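Local coordinates for protein tryptophan synthase alpha chain (Chlamydia trachomatis, PDB 6V82) that probably catalyses, as the alpha subunit of tryptophan synthase, the aldol cleavage of indoleglycerol phosphate to indole and glyceraldehyde 3-phosphate, at residues 13-19 / 40-46; 55-59 / 227-232; 92-98 / 118-124; 202-208 / 220-226. One frame throughout, in Å; residues are numbered along the deposited sequence.

Contact 1 (13-19 / 40-46)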
# COMPACT_ATOMS: atom_id res chain seq x y z
N LEU A 13 -55.41 -14.08 -20.27
CA LEU A 13 -54.43 -14.72 -21.12
C LEU A 13 -53.17 -15.09 -20.34
O LEU A 13 -52.84 -14.49 -19.32
CB LEU A 13 -54.06 -13.79 -22.28
CG LEU A 13 -55.23 -13.24 -23.09
CD1 LEU A 13 -54.70 -12.46 -24.27
CD2 LEU A 13 -56.16 -14.37 -23.56
N CYS A 14 -52.46 -16.10 -20.83
CA CYS A 14 -51.19 -16.50 -20.24
C CYS A 14 -50.07 -16.15 -21.21
O CYS A 14 -50.07 -16.62 -22.35
CB CYS A 14 -51.15 -17.99 -19.94
SG CYS A 14 -49.45 -18.56 -19.63
N ILE A 15 -49.12 -15.34 -20.75
CA ILE A 15 -47.92 -15.01 -21.51
C ILE A 15 -46.79 -15.91 -21.03
O ILE A 15 -46.55 -16.04 -19.82
CB ILE A 15 -47.53 -13.53 -21.36
CG1 ILE A 15 -48.72 -12.62 -21.70
CG2 ILE A 15 -46.31 -13.21 -22.21
CD1 ILE A 15 -48.49 -11.15 -21.34
N GLY A 16 -46.09 -16.54 -21.98
CA GLY A 16 -44.97 -17.40 -21.65
C GLY A 16 -43.67 -16.89 -22.22
O GLY A 16 -43.59 -16.57 -23.41
N TYR A 17 -42.64 -16.80 -21.38
CA TYR A 17 -41.33 -16.31 -21.79
C TYR A 17 -40.43 -17.46 -22.21
O TYR A 17 -40.37 -18.50 -21.54
CB TYR A 17 -40.64 -15.54 -20.67
CG TYR A 17 -39.25 -15.12 -21.07
CD1 TYR A 17 -39.05 -13.98 -21.84
CD2 TYR A 17 -38.13 -15.87 -20.71
CE1 TYR A 17 -37.78 -13.60 -22.22
CE2 TYR A 17 -36.87 -15.50 -21.09
CZ TYR A 17 -36.69 -14.37 -21.85
OH TYR A 17 -35.42 -13.99 -22.24
N LEU A 18 -39.69 -17.25 -23.30
CA LEU A 18 -38.58 -18.10 -23.70
C LEU A 18 -37.44 -17.24 -24.21
O LEU A 18 -37.66 -16.21 -24.86
CB LEU A 18 -38.95 -19.09 -24.81
CG LEU A 18 -39.84 -20.27 -24.49
CD1 LEU A 18 -40.11 -21.04 -25.78
CD2 LEU A 18 -39.20 -21.14 -23.44
N THR A 19 -36.21 -17.67 -23.94
CA THR A 19 -35.03 -17.02 -24.51
C THR A 19 -34.76 -17.59 -25.90
O THR A 19 -34.41 -18.76 -26.04
CB THR A 19 -33.82 -17.21 -23.61
OG1 THR A 19 -34.07 -16.64 -22.32
CG2 THR A 19 -32.61 -16.53 -24.25
N VAL A 40 -50.43 -21.71 -23.79
CA VAL A 40 -49.93 -20.35 -23.70
C VAL A 40 -50.53 -19.51 -24.82
O VAL A 40 -50.56 -19.94 -25.98
CB VAL A 40 -48.39 -20.34 -23.73
CG1 VAL A 40 -47.85 -18.91 -23.84
CG2 VAL A 40 -47.82 -21.03 -22.47
N ASP A 41 -51.02 -18.32 -24.49
CA ASP A 41 -51.74 -17.50 -25.47
C ASP A 41 -50.86 -16.50 -26.19
O ASP A 41 -51.17 -16.09 -27.31
CB ASP A 41 -52.89 -16.74 -24.80
CG ASP A 41 -53.86 -17.66 -24.07
OD1 ASP A 41 -53.91 -17.60 -22.82
OD2 ASP A 41 -54.57 -18.44 -24.74
N ILE A 42 -49.76 -16.09 -25.56
CA ILE A 42 -48.86 -15.10 -26.12
C ILE A 42 -47.45 -15.54 -25.79
O ILE A 42 -47.14 -15.80 -24.62
CB ILE A 42 -49.14 -13.70 -25.53
CG1 ILE A 42 -50.53 -13.21 -25.93
CG2 ILE A 42 -48.05 -12.73 -25.96
CD1 ILE A 42 -50.94 -11.93 -25.24
N LEU A 43 -46.60 -15.64 -26.80
CA LEU A 43 -45.20 -15.94 -26.57
C LEU A 43 -44.41 -14.64 -26.39
O LEU A 43 -44.55 -13.72 -27.20
CB LEU A 43 -44.61 -16.74 -27.73
CG LEU A 43 -45.04 -18.20 -27.67
CD1 LEU A 43 -44.38 -18.98 -28.78
CD2 LEU A 43 -44.71 -18.78 -26.30
N GLU A 44 -43.62 -14.57 -25.33
CA GLU A 44 -42.68 -13.48 -25.14
C GLU A 44 -41.30 -14.04 -25.41
O GLU A 44 -40.78 -14.83 -24.60
CB GLU A 44 -42.76 -12.85 -23.76
CG GLU A 44 -41.86 -11.62 -23.62
CD GLU A 44 -42.37 -10.62 -22.59
OE1 GLU A 44 -41.68 -10.41 -21.56
OE2 GLU A 44 -43.46 -10.04 -22.82
N LEU A 45 -40.73 -13.65 -26.54
CA LEU A 45 -39.49 -14.22 -27.04
C LEU A 45 -38.33 -13.27 -26.70
O LEU A 45 -38.31 -12.12 -27.16
CB LEU A 45 -39.61 -14.46 -28.54
CG LEU A 45 -38.56 -15.34 -29.19
CD1 LEU A 45 -38.55 -16.74 -28.58
CD2 LEU A 45 -38.83 -15.40 -30.69
N GLY A 46 -37.40 -13.74 -25.87
CA GLY A 46 -36.30 -12.89 -25.45
C GLY A 46 -35.16 -12.84 -26.44
O GLY A 46 -34.62 -13.89 -26.82
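Gly-16 bonds the parallel strand 42-46 through both its N and its O: N donates to Ile-42 O (2.9 Å) and O accepts from Glu-44 N (2.8 Å). Leu-18 repeats the pattern two residues on, its N bonded to Glu-44 O and its O receiving Gly-46 N at 2.7 Å. Glu-44 O also faces the CA of Tyr-17, a CA-H...O contact.

At the N-terminal end of the pairing a side chain extends the backbone ladder. Asp-41 OD1 takes Cys-14 N on its anti lone pair at 2.9 Å, while Cys-14 O receives two donors, Asp-41 N and the longer, tilted Ile-42 N.

Among the apolar contacts, Val-40 CG2 meets Cys-14 SG at 4.1 Å, while Val-40 CG1 packs closely on the Gly-16 backbone, 3.5 Å from its N. Ile-15 and Ile-42 run side by side, with Ile-15 CG1 4.0 Å from Ile-42 CB, and Leu-13 CD1 meets Ile-42 CD1 beyond them.

The aromatic and polar groups gather on the side of Ile-15 and Ile-42. Tyr-17 CG is anti to the backbone N (chi1 176°), which carries the ring along the strand until OH is 3.5 Å from Gly-46 CA. Its plane is nearly perpendicular (87°) to the Glu-44 carboxylate. The hydroxyl shares hydrogen bonds with His-63 and with Thr-19 OG1, which also bonds Ser-62; Arg-205 and Tyr-173 hold the carboxylate.

With helix 25-37 packed on Leu-18 and Leu-43, this is a beta-alpha-beta unit of a TIM barrel, its inward face presenting Glu-44, a predicted proton acceptor.

Contact 2 (55-59 / 227-232)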
# COMPACT_ATOMS: atom_id res chain seq x y z
N ASP A 55 -32.86 -8.18 -15.61
CA ASP A 55 -33.46 -9.49 -15.50
C ASP A 55 -32.86 -10.26 -14.33
O ASP A 55 -31.74 -9.99 -13.90
CB ASP A 55 -33.30 -10.26 -16.80
CG ASP A 55 -34.28 -9.79 -17.87
OD1 ASP A 55 -35.46 -10.21 -17.81
OD2 ASP A 55 -33.91 -8.98 -18.74
N ASN A 56 -33.63 -11.20 -13.79
CA ASN A 56 -33.16 -11.95 -12.64
C ASN A 56 -32.09 -12.95 -13.09
O ASN A 56 -31.97 -13.25 -14.28
CB ASN A 56 -34.33 -12.63 -11.93
CG ASN A 56 -34.70 -13.94 -12.54
OD1 ASN A 56 -34.18 -14.99 -12.16
ND2 ASN A 56 -35.62 -13.91 -13.48
N PRO A 57 -31.27 -13.45 -12.15
CA PRO A 57 -30.11 -14.27 -12.55
C PRO A 57 -30.45 -15.47 -13.44
O PRO A 57 -29.66 -15.82 -14.33
CB PRO A 57 -29.54 -14.72 -11.20
CG PRO A 57 -29.98 -13.68 -10.25
CD PRO A 57 -31.33 -13.25 -10.70
N GLU A 58 -31.59 -16.12 -13.20
CA GLU A 58 -32.00 -17.25 -14.03
C GLU A 58 -32.02 -16.86 -15.49
O GLU A 58 -31.53 -17.59 -16.36
CB GLU A 58 -33.39 -17.73 -13.59
CG GLU A 58 -33.39 -18.84 -12.55
CD GLU A 58 -33.53 -20.22 -13.19
OE1 GLU A 58 -33.19 -21.22 -12.52
OE2 GLU A 58 -33.97 -20.29 -14.36
N ILE A 59 -32.61 -15.70 -15.79
CA ILE A 59 -32.71 -15.25 -17.16
C ILE A 59 -31.37 -14.75 -17.67
O ILE A 59 -31.05 -14.88 -18.86
CB ILE A 59 -33.81 -14.18 -17.24
CG1 ILE A 59 -35.12 -14.76 -16.68
CG2 ILE A 59 -34.01 -13.70 -18.66
CD1 ILE A 59 -35.51 -16.10 -17.30
N LYS A 227 -42.58 -15.88 -16.41
CA LYS A 227 -41.28 -15.41 -16.89
C LYS A 227 -40.17 -16.42 -16.67
O LYS A 227 -39.39 -16.70 -17.59
CB LYS A 227 -40.92 -14.09 -16.19
CG LYS A 227 -39.57 -13.52 -16.59
CD LYS A 227 -39.53 -13.21 -18.08
CE LYS A 227 -38.15 -12.71 -18.53
NZ LYS A 227 -37.83 -11.31 -18.07
N THR A 228 -40.06 -16.97 -15.46
CA THR A 228 -38.96 -17.85 -15.08
C THR A 228 -39.26 -19.34 -15.30
O THR A 228 -38.38 -20.08 -15.76
CB THR A 228 -38.60 -17.62 -13.60
OG1 THR A 228 -38.03 -16.32 -13.45
CG2 THR A 228 -37.62 -18.66 -13.09
N ALA A 229 -40.48 -19.79 -15.02
CA ALA A 229 -40.71 -21.23 -14.81
C ALA A 229 -40.32 -22.05 -16.04
O ALA A 229 -39.65 -23.08 -15.90
CB ALA A 229 -42.17 -21.48 -14.43
N PHE A 230 -40.71 -21.60 -17.24
CA PHE A 230 -40.41 -22.35 -18.46
C PHE A 230 -38.90 -22.44 -18.70
O PHE A 230 -38.37 -23.52 -18.97
CB PHE A 230 -41.10 -21.69 -19.66
CG PHE A 230 -42.61 -21.76 -19.60
CD1 PHE A 230 -43.26 -22.93 -19.22
CD2 PHE A 230 -43.38 -20.65 -19.91
CE1 PHE A 230 -44.64 -22.99 -19.16
CE2 PHE A 230 -44.77 -20.70 -19.86
CZ PHE A 230 -45.40 -21.87 -19.48
N VAL A 231 -38.20 -21.30 -18.60
CA VAL A 231 -36.75 -21.30 -18.78
C VAL A 231 -36.10 -22.24 -17.77
O VAL A 231 -35.26 -23.08 -18.11
CB VAL A 231 -36.20 -19.87 -18.65
CG1 VAL A 231 -34.68 -19.88 -18.47
CG2 VAL A 231 -36.59 -19.04 -19.87
N HIS A 232 -36.51 -22.13 -16.51
CA HIS A 232 -35.93 -22.97 -15.47
C HIS A 232 -36.18 -24.45 -15.77
O HIS A 232 -35.30 -25.29 -15.53
CB HIS A 232 -36.51 -22.59 -14.12
CG HIS A 232 -36.08 -23.49 -13.00
ND1 HIS A 232 -34.93 -23.27 -12.27
CD2 HIS A 232 -36.64 -24.61 -12.50
CE1 HIS A 232 -34.81 -24.21 -11.36
NE2 HIS A 232 -35.83 -25.04 -11.48
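The imidazole of His-232 meets Glu-58 at its edge: OE1 lies in the ring plane, 2.7 Å from ND1, and the N-H points almost straight at it (176°). The carboxylate is turned, its plane 47° from the ring, and is approached from above rather than in its own plane. Its other oxygen, OE2, rests 3.4 Å from His-232 CB. A bend at chi2 of Glu-58 brings the carboxylate across to the histidine.

The Asn-56 amide uses both ends. OD1 caps helix 57-68 from the N-cap position, accepting Glu-58 N at 3.0 Å from above the carbonyl plane. ND2 offers a weak bond, 3.4 Å, to Thr-228 OG1, whose stronger partner is Asp-207.

In the TIM barrel these are the segments that follow strands 42-46 and 223-226, at the C-terminal mouth where active sites of this fold lie. Asp-55, a predicted proton acceptor, receives Lys-227 there in a salt bridge: NZ is 2.6 Å from OD1 and lies nearly on its C-O line. The lysine chain, bent at chi2 and chi4, crosses the aspartate at about a right angle, and the lysine also makes cation-pi contacts with Tyr-17 and Tyr-95.

Ile-59 adds the apolar contacts. Its CD1 is 4.0 Å from Val-231 CG1, and its CG1 is 4.1 Å from Lys-227 CE. Pro-57 packs on the backbone of a neighbouring protein chain.

Contact 3 (92-98 / 118-124)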
# COMPACT_ATOMS: atom_id res chain seq x y z
N LEU A 92 -46.72 -12.87 -30.93
CA LEU A 92 -45.31 -12.95 -30.52
C LEU A 92 -44.82 -11.57 -30.10
O LEU A 92 -44.86 -10.63 -30.90
CB LEU A 92 -44.43 -13.49 -31.65
CG LEU A 92 -44.76 -14.89 -32.15
CD1 LEU A 92 -43.90 -15.26 -33.34
CD2 LEU A 92 -44.57 -15.88 -31.03
N ILE A 93 -44.37 -11.46 -28.85
CA ILE A 93 -43.74 -10.26 -28.32
C ILE A 93 -42.23 -10.48 -28.36
O ILE A 93 -41.72 -11.44 -27.78
CB ILE A 93 -44.18 -9.98 -26.87
CG1 ILE A 93 -45.70 -9.96 -26.73
CG2 ILE A 93 -43.59 -8.67 -26.40
CD1 ILE A 93 -46.38 -9.11 -27.76
N LEU A 94 -41.51 -9.60 -29.05
CA LEU A 94 -40.06 -9.60 -28.91
C LEU A 94 -39.70 -8.79 -27.67
O LEU A 94 -40.00 -7.59 -27.59
CB LEU A 94 -39.36 -9.03 -30.13
CG LEU A 94 -37.86 -9.27 -30.03
CD1 LEU A 94 -37.58 -10.74 -30.11
CD2 LEU A 94 -37.10 -8.52 -31.12
N TYR A 95 -39.09 -9.45 -26.70
CA TYR A 95 -38.57 -8.80 -25.51
C TYR A 95 -37.07 -8.61 -25.67
O TYR A 95 -36.36 -9.58 -25.98
CB TYR A 95 -38.88 -9.63 -24.27
CG TYR A 95 -38.17 -9.17 -23.03
CD1 TYR A 95 -38.68 -8.14 -22.26
CD2 TYR A 95 -36.99 -9.79 -22.63
CE1 TYR A 95 -38.03 -7.71 -21.11
CE2 TYR A 95 -36.33 -9.39 -21.47
CZ TYR A 95 -36.85 -8.34 -20.72
OH TYR A 95 -36.19 -7.93 -19.59
N SER A 96 -36.59 -7.38 -25.47
CA SER A 96 -35.20 -7.09 -25.80
C SER A 96 -34.68 -5.90 -25.01
O SER A 96 -35.43 -5.03 -24.57
CB SER A 96 -35.04 -6.83 -27.30
OG SER A 96 -33.74 -6.39 -27.59
N TYR A 97 -33.36 -5.88 -24.89
CA TYR A 97 -32.67 -4.66 -24.50
C TYR A 97 -32.52 -3.75 -25.72
O TYR A 97 -32.68 -4.18 -26.87
CB TYR A 97 -31.31 -5.00 -23.87
CG TYR A 97 -31.53 -5.50 -22.47
CD1 TYR A 97 -32.02 -6.78 -22.25
CD2 TYR A 97 -31.33 -4.68 -21.38
CE1 TYR A 97 -32.26 -7.24 -20.97
CE2 TYR A 97 -31.57 -5.12 -20.09
CZ TYR A 97 -32.04 -6.41 -19.90
OH TYR A 97 -32.27 -6.87 -18.63
N TYR A 98 -32.23 -2.48 -25.46
CA TYR A 98 -32.30 -1.50 -26.54
C TYR A 98 -31.20 -1.72 -27.55
O TYR A 98 -31.44 -1.65 -28.77
CB TYR A 98 -32.22 -0.09 -25.97
CG TYR A 98 -32.47 0.97 -27.02
CD1 TYR A 98 -33.21 0.70 -28.17
CD2 TYR A 98 -31.94 2.25 -26.87
CE1 TYR A 98 -33.41 1.69 -29.16
CE2 TYR A 98 -32.14 3.22 -27.82
CZ TYR A 98 -32.88 2.95 -28.96
OH TYR A 98 -33.06 3.95 -29.88
N ASN A 118 -45.18 -9.38 -33.50
CA ASN A 118 -46.30 -8.46 -33.41
C ASN A 118 -46.09 -7.31 -32.46
O ASN A 118 -46.65 -6.23 -32.66
CB ASN A 118 -47.57 -9.20 -32.98
CG ASN A 118 -47.82 -10.43 -33.83
OD1 ASN A 118 -47.71 -11.56 -33.34
ND2 ASN A 118 -48.14 -10.23 -35.11
N GLY A 119 -45.31 -7.50 -31.40
CA GLY A 119 -45.04 -6.44 -30.47
C GLY A 119 -43.58 -6.47 -30.08
O GLY A 119 -42.92 -7.52 -30.17
N VAL A 120 -43.08 -5.32 -29.66
CA VAL A 120 -41.71 -5.19 -29.20
C VAL A 120 -41.74 -4.52 -27.84
O VAL A 120 -42.35 -3.46 -27.66
CB VAL A 120 -40.84 -4.40 -30.19
CG1 VAL A 120 -39.48 -4.12 -29.59
CG2 VAL A 120 -40.68 -5.19 -31.50
N CYS A 121 -41.11 -5.16 -26.87
CA CYS A 121 -40.97 -4.63 -25.51
C CYS A 121 -39.49 -4.36 -25.26
O CYS A 121 -38.66 -5.28 -25.28
CB CYS A 121 -41.52 -5.62 -24.49
SG CYS A 121 -41.45 -5.03 -22.78
N VAL A 122 -39.14 -3.09 -25.09
CA VAL A 122 -37.75 -2.70 -24.86
C VAL A 122 -37.63 -2.27 -23.40
O VAL A 122 -38.14 -1.20 -23.02
CB VAL A 122 -37.29 -1.61 -25.83
CG1 VAL A 122 -35.79 -1.43 -25.70
CG2 VAL A 122 -37.63 -2.02 -27.23
N ILE A 123 -36.96 -3.10 -22.60
CA ILE A 123 -37.05 -3.00 -21.14
C ILE A 123 -36.27 -1.80 -20.61
O ILE A 123 -36.60 -1.26 -19.56
CB ILE A 123 -36.59 -4.31 -20.48
CG1 ILE A 123 -36.96 -4.32 -18.99
CG2 ILE A 123 -35.11 -4.53 -20.65
CD1 ILE A 123 -38.45 -4.41 -18.72
N ASP A 124 -35.23 -1.35 -21.34
CA ASP A 124 -34.41 -0.23 -20.90
C ASP A 124 -34.56 1.00 -21.80
O ASP A 124 -33.68 1.87 -21.79
CB ASP A 124 -32.93 -0.63 -20.79
CG ASP A 124 -32.36 -1.11 -22.12
OD1 ASP A 124 -33.14 -1.59 -22.99
OD2 ASP A 124 -31.12 -1.01 -22.30
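Ile-123 puts its CG2 methyl squarely over the Tyr-97 ring, 3.6 Å from the centroid, a CH-pi contact with the two side chains lying alongside each other. The same isoleucine lies obliquely against Tyr-95, with CB 3.7 Å from Tyr-95 CE1. CG1 anti to the backbone N (chi1 -168°) aims that branch at the Tyr-95 hydroxyl and CG2 at Tyr-97. Next to it, Cys-121 SG approaches the edge of the Tyr-95 ring, 4.2 Å from CD1.

A parallel backbone ladder sets these groups in place: Leu-94 N bonds Gly-119 O, Cys-121 N returns to Leu-94 O (2.8 Å), and Ile-123 N closes on Ser-96 O. Side chains complete both ends. Asn-118 OD1 accepts Leu-92 N on a lone pair in the carbonyl plane at 2.9 Å; Asp-124 OD1 takes a weak bond from Tyr-98 N, and Val-122 CG1 packs on Tyr-98 CB.

Farther out, Tyr-98 OH bonds a side chain of a neighbouring protein chain. The end of strand 92-96 and the loop after it bring the hydroxyls of Tyr-95 and Tyr-97 into hydrogen bonds with Asp-55, at the C-terminal mouth of the TIM barrel, where the predicted active site lies.

Contact 4 (202-208 / 220-226)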
# COMPACT_ATOMS: atom_id res chain seq x y z
N ILE A 202 -54.38 -4.24 -19.39
CA ILE A 202 -53.30 -4.01 -18.44
C ILE A 202 -52.93 -5.36 -17.84
O ILE A 202 -53.78 -6.03 -17.25
CB ILE A 202 -53.69 -3.01 -17.35
CG1 ILE A 202 -54.35 -1.78 -17.97
CG2 ILE A 202 -52.48 -2.59 -16.56
CD1 ILE A 202 -53.48 -1.06 -18.94
N VAL A 203 -51.67 -5.75 -17.99
CA VAL A 203 -51.20 -7.05 -17.53
C VAL A 203 -50.21 -6.85 -16.39
O VAL A 203 -49.22 -6.11 -16.54
CB VAL A 203 -50.56 -7.85 -18.68
CG1 VAL A 203 -49.97 -9.16 -18.15
CG2 VAL A 203 -51.58 -8.11 -19.76
N ASP A 204 -50.48 -7.50 -15.26
CA ASP A 204 -49.55 -7.56 -14.15
C ASP A 204 -48.25 -8.25 -14.58
O ASP A 204 -48.26 -9.42 -14.98
CB ASP A 204 -50.19 -8.31 -12.97
CG ASP A 204 -49.47 -8.07 -11.64
OD1 ASP A 204 -48.22 -7.97 -11.63
OD2 ASP A 204 -50.17 -8.00 -10.60
N ARG A 205 -47.14 -7.53 -14.47
CA ARG A 205 -45.83 -7.96 -14.92
C ARG A 205 -45.16 -8.95 -13.96
O ARG A 205 -44.09 -9.47 -14.28
CB ARG A 205 -44.95 -6.72 -15.13
CG ARG A 205 -43.53 -6.92 -15.66
CD ARG A 205 -43.49 -7.49 -17.07
NE ARG A 205 -42.11 -7.60 -17.55
CZ ARG A 205 -41.74 -8.24 -18.66
NH1 ARG A 205 -42.65 -8.83 -19.44
NH2 ARG A 205 -40.45 -8.29 -19.00
N ARG A 206 -45.76 -9.25 -12.81
CA ARG A 206 -45.07 -10.08 -11.83
C ARG A 206 -44.95 -11.52 -12.31
O ARG A 206 -45.78 -12.04 -13.06
CB ARG A 206 -45.77 -10.02 -10.49
CG ARG A 206 -46.94 -10.97 -10.31
CD ARG A 206 -47.40 -10.94 -8.85
NE ARG A 206 -48.34 -9.86 -8.56
CZ ARG A 206 -48.00 -8.61 -8.22
NH1 ARG A 206 -48.96 -7.72 -7.98
NH2 ARG A 206 -46.73 -8.24 -8.12
N ASP A 207 -43.88 -12.17 -11.87
CA ASP A 207 -43.56 -13.52 -12.33
C ASP A 207 -44.47 -14.52 -11.64
O ASP A 207 -44.45 -14.66 -10.42
CB ASP A 207 -42.10 -13.84 -12.04
CG ASP A 207 -41.61 -15.10 -12.74
OD1 ASP A 207 -42.37 -15.72 -13.53
OD2 ASP A 207 -40.45 -15.48 -12.48
N ILE A 208 -45.29 -15.22 -12.42
CA ILE A 208 -46.18 -16.24 -11.91
C ILE A 208 -45.58 -17.60 -12.21
O ILE A 208 -45.07 -17.83 -13.31
CB ILE A 208 -47.59 -16.12 -12.53
CG1 ILE A 208 -48.16 -14.74 -12.25
CG2 ILE A 208 -48.49 -17.18 -11.95
CD1 ILE A 208 -48.32 -14.47 -10.79
N TYR A 220 -57.80 -9.15 -11.33
CA TYR A 220 -57.66 -7.73 -11.63
C TYR A 220 -56.85 -7.44 -12.87
O TYR A 220 -56.98 -6.35 -13.44
CB TYR A 220 -57.03 -7.00 -10.43
CG TYR A 220 -55.70 -7.59 -10.00
CD1 TYR A 220 -55.63 -8.53 -8.98
CD2 TYR A 220 -54.51 -7.22 -10.63
CE1 TYR A 220 -54.42 -9.08 -8.59
CE2 TYR A 220 -53.29 -7.77 -10.25
CZ TYR A 220 -53.25 -8.70 -9.23
OH TYR A 220 -52.04 -9.24 -8.86
N SER A 221 -56.01 -8.37 -13.31
CA SER A 221 -55.17 -8.22 -14.48
C SER A 221 -55.81 -8.92 -15.67
O SER A 221 -56.55 -9.90 -15.50
CB SER A 221 -53.78 -8.80 -14.22
OG SER A 221 -52.94 -8.67 -15.36
N ASP A 222 -55.54 -8.41 -16.87
CA ASP A 222 -56.04 -9.04 -18.09
C ASP A 222 -55.22 -10.25 -18.50
O ASP A 222 -55.62 -10.98 -19.41
CB ASP A 222 -56.09 -8.01 -19.22
CG ASP A 222 -57.08 -6.90 -18.94
OD1 ASP A 222 -58.27 -7.21 -18.74
OD2 ASP A 222 -56.66 -5.72 -18.88
N GLY A 223 -54.08 -10.48 -17.86
CA GLY A 223 -53.32 -11.69 -18.09
C GLY A 223 -52.23 -11.80 -17.05
O GLY A 223 -52.03 -10.88 -16.25
N PHE A 224 -51.54 -12.93 -17.07
CA PHE A 224 -50.36 -13.12 -16.23
C PHE A 224 -49.22 -13.63 -17.09
O PHE A 224 -49.44 -14.22 -18.15
CB PHE A 224 -50.64 -14.09 -15.07
CG PHE A 224 -50.92 -15.50 -15.51
CD1 PHE A 224 -52.19 -15.86 -15.92
CD2 PHE A 224 -49.91 -16.45 -15.52
CE1 PHE A 224 -52.45 -17.16 -16.33
CE2 PHE A 224 -50.17 -17.75 -15.92
CZ PHE A 224 -51.44 -18.10 -16.33
N ILE A 225 -47.99 -13.39 -16.65
CA ILE A 225 -46.81 -13.81 -17.38
C ILE A 225 -46.05 -14.83 -16.55
O ILE A 225 -45.86 -14.65 -15.34
CB ILE A 225 -45.92 -12.61 -17.76
CG1 ILE A 225 -44.63 -13.09 -18.42
CG2 ILE A 225 -45.61 -11.74 -16.55
CD1 ILE A 225 -43.81 -11.95 -19.03
N VAL A 226 -45.67 -15.93 -17.19
CA VAL A 226 -44.77 -16.93 -16.63
C VAL A 226 -43.39 -16.60 -17.19
O VAL A 226 -43.05 -16.98 -18.32
CB VAL A 226 -45.20 -18.35 -17.01
CG1 VAL A 226 -44.23 -19.36 -16.44
CG2 VAL A 226 -46.63 -18.62 -16.56
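A chi1 of 179° swings the Ser-221 hydroxyl away from its own N and onto Asp-204 N, 2.7 Å from OG. Tyr-220 (chi1 55°, CG between the N and the carbonyl carbon) brings its hydroxyl to the carboxylate of the same aspartate. Here strands 202-205 and 223-226, outermost in the sheet order of the chain, come together and close the TIM barrel.

The seam relies heavily on side chains. Asp-222 OD2 accepts Ile-202 N at 2.8 Å through its anti lone pair and has Arg-195 as a second partner, while Asp-222 N bonds back to Ile-202 O. Ser-221 also donates to Gly-223 O, so its hydroxyl ties both strands.

The Asp-204 carboxylate is gripped on several sides. OD2 receives Tyr-220 OH at the ring edge (2.8 Å) and forms a salt bridge to Arg-206 NH1 (2.9 Å); OD1 takes Arg-206 N in an Asx turn. OD1 also lies over one face of the Arg-206 guanidinium, whose edge is turned to the Tyr-220 hydroxyl.

Beyond the turn Ile-208 N bonds Ile-225 O (3.0 Å), and Ile-208 CB packs on Phe-224 CD2, the two side chains at about a right angle. Ile-225 CG2 touches the Arg-205 and Arg-206 carbonyl oxygens, and its CD1 lies 3.4 Å from Arg-205 NH1, the nitrogen that pairs with Glu-44.

Contacts 1, 3 and 4 are strand seams of one barrel. Contact 1 adjoins contact 3 through a probable Leu-45 N to Ile-93 O bond (2.7 Å) and contact 4 through a probable Ile-15 O to Val-226 N bond (2.8 Å). Asp-207 OD1 of contact 4 accepts a probable bond from Lys-227 N of contact 2 (2.9 Å). The polar ends of the contacts converge on the two predicted proton acceptors: Arg-205 NH1 of contact 4 meets Glu-44 OE1 of contact 1 at 2.8 Å, and Tyr-95 OH of contact 3 lies 2.7 Å from Asp-55 OD2 of contact 2. Tyr-95 CE1 also packs 3.3 Å from Arg-205 NH2, joining contacts 3 and 4.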